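Catalase (Corynebacterium glutamicum, PDB 4B7F) breaks down hydrogen peroxide to water and dioxygen at a haem group, as a tetrameric catalase that also carries bound NADPH. Local coordinates at residues P65-H70 and R357-A362; W225-F230 and K274-P279. All blocks are in the same frame, centred on the assembly; numbering follows the deposited sequence.

Contact 1: residues P65-H70 and R357-A362. With HEM (protoporphyrin IX containing Fe), chain I; NO (nitric oxide), chain G.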
# COMPACT_ATOMS: atom_id res chain seq x y z
N PRO A 65 -4.34 1.09 8.62
CA PRO A 65 -4.64 2.42 9.15
C PRO A 65 -6.02 2.48 9.78
O PRO A 65 -6.99 2.01 9.18
CB PRO A 65 -4.59 3.32 7.90
CG PRO A 65 -3.77 2.54 6.90
CD PRO A 65 -4.13 1.09 7.16
N GLU A 66 -6.11 3.06 10.97
CA GLU A 66 -7.39 3.25 11.63
C GLU A 66 -8.12 4.38 10.91
O GLU A 66 -7.50 5.14 10.16
CB GLU A 66 -7.18 3.58 13.12
CG GLU A 66 -6.61 4.97 13.37
CD GLU A 66 -6.39 5.27 14.85
OE1 GLU A 66 -6.23 4.33 15.66
OE2 GLU A 66 -6.35 6.47 15.20
N ARG A 67 -9.44 4.46 11.10
CA ARG A 67 -10.24 5.56 10.56
C ARG A 67 -9.78 6.91 11.09
O ARG A 67 -9.49 7.05 12.28
CB ARG A 67 -11.71 5.43 10.99
CG ARG A 67 -12.46 4.25 10.40
CD ARG A 67 -13.68 3.94 11.26
NE ARG A 67 -14.53 2.95 10.62
CZ ARG A 67 -14.26 1.65 10.57
NH1 ARG A 67 -13.15 1.17 11.12
NH2 ARG A 67 -15.11 0.83 9.96
N ILE A 68 -9.76 7.92 10.22
CA ILE A 68 -9.72 9.30 10.68
C ILE A 68 -10.95 10.05 10.16
O ILE A 68 -11.18 10.12 8.95
CB ILE A 68 -8.41 10.03 10.25
CG1 ILE A 68 -8.46 11.50 10.70
CG2 ILE A 68 -8.16 9.90 8.73
CD1 ILE A 68 -7.14 12.25 10.50
N PRO A 69 -11.79 10.56 11.06
CA PRO A 69 -11.83 10.34 12.51
C PRO A 69 -12.68 9.09 12.78
O PRO A 69 -12.93 8.31 11.85
CB PRO A 69 -12.53 11.61 13.03
CG PRO A 69 -13.34 12.15 11.84
CD PRO A 69 -12.94 11.37 10.61
N HIS A 70 -13.13 8.92 14.03
CA HIS A 70 -14.00 7.81 14.45
C HIS A 70 -13.28 6.46 14.54
O HIS A 70 -13.89 5.40 14.35
CB HIS A 70 -15.26 7.67 13.57
CG HIS A 70 -16.22 8.82 13.66
ND1 HIS A 70 -17.37 8.77 14.42
CD2 HIS A 70 -16.23 10.03 13.03
CE1 HIS A 70 -18.04 9.91 14.27
NE2 HIS A 70 -17.37 10.68 13.45
N ARG A 357 -10.90 3.39 0.07
CA ARG A 357 -9.97 2.92 -0.96
C ARG A 357 -8.53 2.81 -0.43
O ARG A 357 -7.79 1.90 -0.80
CB ARG A 357 -10.01 3.85 -2.19
CG ARG A 357 -11.30 3.68 -2.99
CD ARG A 357 -11.56 4.85 -3.97
NE ARG A 357 -12.97 4.83 -4.39
CZ ARG A 357 -13.75 5.90 -4.49
NH1 ARG A 357 -13.26 7.10 -4.22
NH2 ARG A 357 -15.02 5.77 -4.86
N TYR A 358 -8.14 3.74 0.43
CA TYR A 358 -6.82 3.72 1.03
C TYR A 358 -6.68 2.81 2.24
O TYR A 358 -5.76 1.98 2.31
CB TYR A 358 -6.43 5.14 1.44
CG TYR A 358 -5.25 5.19 2.39
CD1 TYR A 358 -3.98 4.86 1.96
CD2 TYR A 358 -5.42 5.56 3.72
CE1 TYR A 358 -2.89 4.90 2.82
CE2 TYR A 358 -4.34 5.60 4.59
CZ TYR A 358 -3.08 5.27 4.13
OH TYR A 358 -2.00 5.31 5.00
N ARG A 359 -7.57 2.98 3.22
CA ARG A 359 -7.41 2.32 4.50
C ARG A 359 -7.73 0.82 4.44
O ARG A 359 -7.14 0.02 5.19
CB ARG A 359 -8.22 3.06 5.58
CG ARG A 359 -9.30 2.27 6.26
CD ARG A 359 -10.07 3.11 7.30
NE ARG A 359 -11.50 3.01 7.07
CZ ARG A 359 -12.22 1.93 7.33
NH1 ARG A 359 -11.62 0.85 7.85
NH2 ARG A 359 -13.53 1.91 7.10
N ILE A 360 -8.61 0.43 3.52
CA ILE A 360 -8.91 -0.98 3.27
C ILE A 360 -8.27 -1.51 1.98
O ILE A 360 -7.54 -2.50 2.00
CB ILE A 360 -10.42 -1.23 3.21
CG1 ILE A 360 -11.11 -0.69 4.47
CG2 ILE A 360 -10.69 -2.73 3.03
CD1 ILE A 360 -12.63 -0.55 4.34
N GLY A 361 -8.56 -0.86 0.85
CA GLY A 361 -7.98 -1.27 -0.43
C GLY A 361 -8.93 -0.98 -1.57
O GLY A 361 -10.11 -0.74 -1.34
N ALA A 362 -8.43 -1.02 -2.81
CA ALA A 362 -9.26 -0.65 -3.97
C ALA A 362 -10.51 -1.51 -4.04
O ALA A 362 -11.56 -1.08 -4.54
CB ALA A 362 -8.47 -0.76 -5.27
CHA HEM I . -16.16 8.70 9.72
CHB HEM I . -15.50 12.36 6.62
CHC HEM I . -18.86 14.96 8.98
CHD HEM I . -20.43 10.80 10.89
C1A HEM I . -15.68 9.46 8.68
C2A HEM I . -14.66 9.08 7.73
C3A HEM I . -14.49 10.10 6.88
C4A HEM I . -15.39 11.16 7.26
CMA HEM I . -13.51 10.15 5.69
CAA HEM I . -13.89 7.74 7.69
CBA HEM I . -14.77 6.70 7.00
CGA HEM I . -14.05 5.38 6.83
O1A HEM I . -14.74 4.32 6.84
O2A HEM I . -12.79 5.39 6.69
C1B HEM I . -16.33 13.38 7.00
C2B HEM I . -16.38 14.68 6.38
C3B HEM I . -17.29 15.42 7.05
C4B HEM I . -17.87 14.59 8.09
CMB HEM I . -15.49 15.09 5.19
CAB HEM I . -17.75 16.87 6.78
CBB HEM I . -17.57 17.47 5.59
C1C HEM I . -19.69 14.02 9.57
C2C HEM I . -21.08 14.18 9.93
C3C HEM I . -21.50 13.02 10.46
C4C HEM I . -20.39 12.09 10.42
CMC HEM I . -21.88 15.50 9.77
CAC HEM I . -22.90 12.60 11.00
CBC HEM I . -24.05 13.14 10.58
C1D HEM I . -19.41 9.89 10.81
C2D HEM I . -19.47 8.58 11.41
C3D HEM I . -18.15 7.92 11.05
C4D HEM I . -17.42 8.88 10.26
CMD HEM I . -20.62 7.98 12.24
CAD HEM I . -17.71 6.51 11.44
CBD HEM I . -18.45 5.54 10.53
CGD HEM I . -18.09 4.18 11.06
O1D HEM I . -17.35 3.44 10.35
O2D HEM I . -18.53 3.89 12.20
NA HEM I . -16.12 10.75 8.37
NB HEM I . -17.25 13.35 8.04
NC HEM I . -19.30 12.73 9.87
ND HEM I . -18.20 10.03 10.15
FE HEM I . -17.70 11.76 9.16
N NO G . -16.90 12.27 10.31
O NO G . -16.66 13.05 11.11
O HOH W 1 -9.09 0.25 9.10
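The guanidinium groups of R67 and R359 overlap obliquely, their planes 33° apart, with R359 NH2 over one face of R67 at 3.4 Å from R67 NH2. Alongside this pair, P65 CG packs obliquely on the Y358 ring, 3.9 Å from Y358 CE2. Both guanidinium groups are turned to the haem propionates, whose negative charges probably offset the two like charges. R359 grips one carboxylate with two bonds, NE to HEM O2A and NH2 to HEM O1A, each 2.7 Å, while R67 NE reaches HEM O1D of the other propionate at 2.9 Å. A bend at chi3 (128°) swings the R359 guanidinium round to its propionate, and I360 CD1 lies over the face of that group remote from R67. This is the propionate side of the haem pocket in the catalase fold. Past R67 the loop runs through a cis peptide before P69 to H70, whose ring lies over HEM C3D with the nitric oxide oxygen at its edge. Farther out, one water accepts from R359 NH1 and donates to P65 O (2.7 Å), the carbonyl oxygen of E324 receives R67 NH1 and R359 NH1, and Y358 OH hydrogen-bonds N63 O of the second subunit.

Contact 2: residues W225-F230 and K274-P279. With NDP (NADPH dihydro-nicotinamide-adenine-dinucleotide phosphate), chain F.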
# COMPACT_ATOMS: atom_id res chain seq x y z
N TRP A 225 -38.29 17.09 1.61
CA TRP A 225 -37.05 17.10 2.38
C TRP A 225 -37.29 16.34 3.68
O TRP A 225 -38.38 16.44 4.27
CB TRP A 225 -36.60 18.52 2.67
CG TRP A 225 -36.36 19.35 1.44
CD1 TRP A 225 -37.11 20.41 1.01
CD2 TRP A 225 -35.29 19.21 0.48
NE1 TRP A 225 -36.58 20.93 -0.14
CE2 TRP A 225 -35.47 20.21 -0.49
CE3 TRP A 225 -34.21 18.33 0.35
CZ2 TRP A 225 -34.61 20.36 -1.58
CZ3 TRP A 225 -33.35 18.48 -0.73
CH2 TRP A 225 -33.55 19.49 -1.68
N VAL A 226 -36.30 15.58 4.15
CA VAL A 226 -36.49 14.80 5.37
C VAL A 226 -35.27 14.87 6.28
O VAL A 226 -34.16 15.12 5.82
CB VAL A 226 -36.80 13.30 5.08
CG1 VAL A 226 -38.03 13.18 4.19
CG2 VAL A 226 -35.61 12.60 4.42
N LYS A 227 -35.51 14.66 7.57
CA LYS A 227 -34.43 14.43 8.54
C LYS A 227 -34.76 13.16 9.31
O LYS A 227 -35.91 12.97 9.73
CB LYS A 227 -34.27 15.61 9.51
CG LYS A 227 -33.56 16.83 8.90
CD LYS A 227 -33.22 17.85 9.96
CE LYS A 227 -32.58 19.11 9.36
NZ LYS A 227 -31.23 18.86 8.76
N TYR A 228 -33.77 12.30 9.48
CA TYR A 228 -33.95 11.05 10.21
C TYR A 228 -33.69 11.20 11.71
O TYR A 228 -32.70 11.82 12.12
CB TYR A 228 -33.00 9.98 9.68
CG TYR A 228 -33.26 9.53 8.27
CD1 TYR A 228 -34.28 8.62 7.98
CD2 TYR A 228 -32.44 9.95 7.22
CE1 TYR A 228 -34.49 8.17 6.67
CE2 TYR A 228 -32.65 9.51 5.93
CZ TYR A 228 -33.68 8.62 5.66
OH TYR A 228 -33.89 8.19 4.37
N HIS A 229 -34.56 10.63 12.52
CA HIS A 229 -34.39 10.52 13.96
C HIS A 229 -34.59 9.09 14.43
O HIS A 229 -35.63 8.49 14.15
CB HIS A 229 -35.40 11.38 14.70
CG HIS A 229 -35.33 12.83 14.39
ND1 HIS A 229 -34.96 13.73 15.26
CD2 HIS A 229 -35.59 13.49 13.24
CE1 HIS A 229 -34.97 14.90 14.68
NE2 HIS A 229 -35.36 14.75 13.45
N PHE A 230 -33.61 8.57 15.14
CA PHE A 230 -33.66 7.21 15.67
C PHE A 230 -33.77 7.32 17.18
O PHE A 230 -32.78 7.60 17.87
CB PHE A 230 -32.40 6.43 15.25
CG PHE A 230 -32.10 6.52 13.77
CD1 PHE A 230 -32.98 6.00 12.84
CD2 PHE A 230 -30.94 7.14 13.33
CE1 PHE A 230 -32.71 6.09 11.47
CE2 PHE A 230 -30.66 7.23 11.96
CZ PHE A 230 -31.55 6.71 11.04
N LYS A 274 -38.03 7.44 12.92
CA LYS A 274 -38.99 8.49 12.59
C LYS A 274 -38.32 9.49 11.67
O LYS A 274 -37.09 9.53 11.60
CB LYS A 274 -39.48 9.20 13.87
CG LYS A 274 -39.90 8.27 15.00
CD LYS A 274 -40.47 9.05 16.18
CE LYS A 274 -40.84 8.13 17.34
NZ LYS A 274 -41.90 7.15 16.97
N VAL A 275 -39.12 10.29 10.97
CA VAL A 275 -38.60 11.39 10.15
C VAL A 275 -39.35 12.70 10.39
O VAL A 275 -40.51 12.70 10.80
CB VAL A 275 -38.71 11.08 8.63
CG1 VAL A 275 -37.60 10.12 8.18
CG2 VAL A 275 -40.09 10.51 8.31
N GLN A 276 -38.67 13.81 10.14
CA GLN A 276 -39.35 15.09 9.96
C GLN A 276 -39.53 15.20 8.47
O GLN A 276 -38.64 14.79 7.72
CB GLN A 276 -38.49 16.25 10.46
CG GLN A 276 -38.28 16.26 11.97
CD GLN A 276 -37.38 17.39 12.43
OE1 GLN A 276 -36.17 17.36 12.23
NE2 GLN A 276 -37.98 18.41 13.07
N ILE A 277 -40.67 15.72 8.03
CA ILE A 277 -40.89 15.87 6.60
C ILE A 277 -41.27 17.29 6.24
O ILE A 277 -42.32 17.78 6.65
CB ILE A 277 -41.94 14.87 6.08
CG1 ILE A 277 -41.51 13.44 6.40
CG2 ILE A 277 -42.16 15.05 4.58
CD1 ILE A 277 -42.56 12.40 6.10
N MET A 278 -40.40 17.95 5.50
CA MET A 278 -40.65 19.32 5.06
C MET A 278 -41.00 19.31 3.58
O MET A 278 -40.21 18.85 2.76
CB MET A 278 -39.41 20.20 5.29
CG MET A 278 -39.50 21.59 4.68
SD MET A 278 -38.01 22.61 4.87
CE MET A 278 -37.91 22.78 6.65
N PRO A 279 -42.21 19.79 3.24
CA PRO A 279 -42.59 19.93 1.83
C PRO A 279 -41.55 20.72 1.05
O PRO A 279 -40.96 21.67 1.58
CB PRO A 279 -43.91 20.71 1.91
CG PRO A 279 -44.51 20.25 3.22
CD PRO A 279 -43.33 20.12 4.15
PA NDP F . -38.46 20.75 21.15
O1A NDP F . -38.96 21.11 22.50
O2A NDP F . -39.54 20.29 20.25
O5B NDP F . -37.34 19.61 21.41
C5B NDP F . -36.14 19.96 22.07
C4B NDP F . -35.21 18.78 21.90
O4B NDP F . -34.05 18.92 22.71
C3B NDP F . -35.92 17.48 22.30
O3B NDP F . -35.72 16.48 21.31
C2B NDP F . -35.21 17.09 23.58
O2B NDP F . -35.22 15.70 23.83
C1B NDP F . -33.83 17.68 23.36
N9A NDP F . -33.05 17.77 24.61
C8A NDP F . -33.52 17.71 25.91
N7A NDP F . -32.46 17.81 26.75
C5A NDP F . -31.32 17.93 26.00
C6A NDP F . -29.97 18.06 26.34
N6A NDP F . -29.56 17.77 27.58
N1A NDP F . -29.03 18.17 25.34
C2A NDP F . -29.43 18.15 24.01
N3A NDP F . -30.77 18.01 23.68
C4A NDP F . -31.69 17.91 24.66
O3 NDP F . -37.62 22.01 20.58
PN NDP F . -37.09 22.18 19.06
O1N NDP F . -37.27 20.93 18.28
O2N NDP F . -37.58 23.47 18.52
O5D NDP F . -35.52 22.44 19.31
C5D NDP F . -35.10 23.15 20.46
C4D NDP F . -33.62 22.88 20.70
O4D NDP F . -33.42 21.51 21.05
C3D NDP F . -32.80 23.12 19.44
O3D NDP F . -32.30 24.44 19.37
C2D NDP F . -31.69 22.08 19.53
O2D NDP F . -30.57 22.65 20.14
C1D NDP F . -32.22 21.01 20.47
N1N NDP F . -32.49 19.74 19.75
C2N NDP F . -33.21 19.79 18.59
C3N NDP F . -33.62 18.63 17.93
C7N NDP F . -34.40 18.78 16.65
O7N NDP F . -34.18 17.86 15.62
N7N NDP F . -35.28 19.78 16.52
C4N NDP F . -33.29 17.25 18.46
C5N NDP F . -32.50 17.32 19.74
C6N NDP F . -32.14 18.54 20.32
P2B NDP F . -36.40 15.04 24.73
O1X NDP F . -36.45 15.68 26.10
O2X NDP F . -37.73 15.19 24.03
O3X NDP F . -36.06 13.57 24.89
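H229 and Q276 both carry CG beside the backbone N (chi1 -60° and -68°), and from neighbouring strands their side chains converge on the same face of the sheet. H229 NE2 donates to Q276 OE1 at 3.0 Å; the oxygen lies near the imidazole plane, but the donor stands above the amide plane, 53° out of it, and the two planes are almost perpendicular. Q276 NE2 gives its hydrogens to the carbonyl oxygens of Y302 and W297, which helps to fix the amide's rotation. At the imidazole edge, H229 CE1 lies 3.2 Å from O7N of the NADPH carboxamide. The strands beneath are antiparallel neighbours in the catalase beta-barrel. W225–M278, K227–Q276 and H229–K274 form hydrogen-bonded pairs, each with two backbone N-H...O bonds; the straightest is H229 N to K274 O. In the intervening non-hydrogen-bonded pairs, side chains lie side by side on the other face: Y228 CD1 meets V275 CG1 at 3.6 Å, obliquely to the ring, and V226 CG1 meets I277 CG1 at 4.1 Å. Y228 OH continues to hydrogen bonds with Y137 and W216. Back on the face of H229, the K227 chain leads away from the neighbouring strand, its NZ held by S211 O and T213 OG1. At the far end, M278 SD makes an oblique Met-aromatic contact with W225, 5.4 Å from the centroid of the five-membered ring, and F291 meets the indole edge-to-face.

How the contacts relate
Contacts 1 and 2 lie on opposite sides of the chain's centre, with their centres 30 Å apart and their nearest atoms about 13 Å apart, so neither touches the other. The chain leaves residues 65-70, traces both strands of contact 2, and then returns to 357-362. The haem relates the two: contact 1 borders it directly, whereas the nearest atoms of the K227 side chain and the same haem are about 9 Å apart, so contact 2 does not touch it. Contact 2 instead borders the NADPH nicotinamide. Contact 1 reaches other subunits, but no other subunit touches residues 225-230 or 274-279.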